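Local structure of uncharacterized conserved (Bdellovibrio bacteriovorus, 7O21) at residues 152-155 and 156-160. The protein probably acts as a peptidoglycan L,D-carboxypeptidase of the YkuD family, editing the cell wall in a way that generates the curvature of this predatory bacterium. Numbering follows the deposited sequence.
Sequences VVVR and NDVIK
V154 turns its branched side chain onto the first turn of helix 156-163, where V158 and I159 receive it. Its CB lies 3.7 Å from CG1 of V158, while its CG2 rests against both CB and CD1 of I159, 3.8 Å from each; both pairs meet at about a right angle. I159 offers two carbons to one methyl because its CG1 stands anti to the backbone N (chi1 -162°) and the bend at chi2 brings CD1 back to V154. The beta branch brings V154 and V158 carbon to carbon close to the main chain, and isoleucine's extra carbon lets CD1 follow CG2 of V154. A71 and Y69 of strand 62-73 and L135 of strand 134-136 extend the apolar layer.

R155 occupies the N-cap, and its carbonyl O starts the helical bonding by accepting from N of I159 at 3.0 Å. This strand-to-helix turn belongs to the YkuD catalytic domain: strand 152-153 follows directly on C151, the predicted nucleophile, and runs beside strand 134-136, whose H136, the predicted proton donor/acceptor, has its side chain about 6 Å from that of I159.

Towards solvent the fit is looser. The exposed D157 swings its carboxylate back along the turn, OD1 coming to 3.4 Å from CB of R155; an acid here probably suits the positive end of the helix dipole. The charges stay apart, with R155 NE 6.8 Å from OD1. R155 instead bends at chi2 (-68°) and leads its guanidinium away to the carbonyl of V142, a long, flexible donor suited to a partly exposed position. A water in the guanidinium plane accepts weakly from NH2 and, at 3.2 Å, from backbone N of N156. The N156 carboxamide, by contrast, is buried, and asparagine can at once accept from A111 N and donate to D140 OD1.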
loop_
_atom_site.group_PDB
_atom_site.type_symbol
_atom_site.label_atom_id
_atom_site.label_comp_id
_atom_site.label_asym_id
_atom_site.label_seq_id
_atom_site.Cartn_x
_atom_site.Cartn_y
_atom_site.Cartn_z
ATOM N N VAL A 152 10.680 3.396 -16.138
ATOM C CA VAL A 152 12.113 3.267 -16.401
ATOM C C VAL A 152 12.336 1.978 -17.179
ATOM O O VAL A 152 11.957 0.896 -16.719
ATOM C CB VAL A 152 12.914 3.254 -15.094
ATOM C CG1 VAL A 152 14.413 3.136 -15.397
ATOM C CG2 VAL A 152 12.596 4.489 -14.249
ATOM N N VAL A 153 12.925 2.085 -18.367
ATOM C CA VAL A 153 13.062 0.945 -19.265
ATOM C C VAL A 153 14.538 0.687 -19.529
ATOM O O VAL A 153 15.306 1.622 -19.805
ATOM C CB VAL A 153 12.314 1.192 -20.585
ATOM C CG1 VAL A 153 12.257 -0.094 -21.441
ATOM C CG2 VAL A 153 10.919 1.748 -20.318
ATOM N N VAL A 154 14.917 -0.587 -19.463
ATOM C CA VAL A 154 16.264 -1.061 -19.727
ATOM C C VAL A 154 16.178 -2.277 -20.642
ATOM O O VAL A 154 15.107 -2.839 -20.887
ATOM C CB VAL A 154 17.017 -1.420 -18.427
ATOM C CG1 VAL A 154 17.170 -0.189 -17.536
ATOM C CG2 VAL A 154 16.282 -2.517 -17.668
ATOM N N ARG A 155 17.320 -2.721 -21.091
ATOM C CA ARG A 155 17.392 -3.925 -21.945
ATOM C C ARG A 155 17.180 -5.194 -21.105
ATOM O O ARG A 155 17.338 -5.177 -19.924
ATOM C CB ARG A 155 18.714 -3.919 -22.719
ATOM C CG ARG A 155 18.831 -2.812 -23.749
ATOM C CD ARG A 155 17.859 -3.030 -24.884
ATOM N NE ARG A 155 17.659 -1.870 -25.713
ATOM C CZ ARG A 155 16.615 -1.748 -26.490
ATOM N NH1 ARG A 155 16.437 -0.674 -27.217
ATOM N NH2 ARG A 155 15.703 -2.681 -26.512
ATOM N N ASN A 156 16.846 -6.279 -21.776
ATOM C CA ASN A 156 16.565 -7.570 -21.100
ATOM C C ASN A 156 17.789 -8.069 -20.322
ATOM O O ASN A 156 17.623 -8.575 -19.280
ATOM C CB ASN A 156 16.142 -8.626 -22.124
ATOM C CG ASN A 156 14.744 -8.391 -22.621
ATOM O OD1 ASN A 156 13.852 -8.247 -21.820
ATOM N ND2 ASN A 156 14.575 -8.338 -23.923
ATOM N N ASP A 157 18.972 -7.927 -20.892
ATOM C CA ASP A 157 20.202 -8.377 -20.201
ATOM C C ASP A 157 20.394 -7.540 -18.935
ATOM O O ASP A 157 20.772 -8.080 -17.954
ATOM C CB ASP A 157 21.409 -8.389 -21.146
ATOM C CG ASP A 157 21.901 -7.035 -21.631
ATOM O OD1 ASP A 157 21.109 -6.170 -21.804
ATOM O OD2 ASP A 157 23.081 -6.918 -21.865
ATOM N N VAL A 158 20.072 -6.265 -19.025
ATOM C CA VAL A 158 20.261 -5.378 -17.885
ATOM C C VAL A 158 19.276 -5.701 -16.773
ATOM O O VAL A 158 19.659 -5.752 -15.600
ATOM C CB VAL A 158 20.145 -3.922 -18.347
ATOM C CG1 VAL A 158 20.120 -2.985 -17.143
ATOM C CG2 VAL A 158 21.306 -3.567 -19.268
ATOM N N ILE A 159 18.001 -5.927 -17.109
ATOM C CA ILE A 159 17.027 -6.130 -16.034
ATOM C C ILE A 159 17.351 -7.399 -15.262
ATOM O O ILE A 159 17.130 -7.471 -14.043
ATOM C CB ILE A 159 15.562 -6.084 -16.532
ATOM C CG1 ILE A 159 14.601 -5.847 -15.360
ATOM C CG2 ILE A 159 15.186 -7.387 -17.247
ATOM C CD1 ILE A 159 14.582 -4.420 -14.834
ATOM N N LYS A 160 17.907 -8.406 -15.951
ATOM C CA LYS A 160 18.301 -9.635 -15.272
ATOM C C LYS A 160 19.490 -9.410 -14.340
ATOM O O LYS A 160 19.562 -10.020 -13.268
ATOM C CB LYS A 160 18.594 -10.730 -16.297
ATOM C CG LYS A 160 17.379 -11.128 -17.107
ATOM C CD LYS A 160 17.721 -12.085 -18.243
ATOM C CE LYS A 160 16.493 -12.325 -19.104
ATOM N NZ LYS A 160 16.804 -13.071 -20.362
HETATM O O HOH W 1 15.753 -5.453 -24.641
#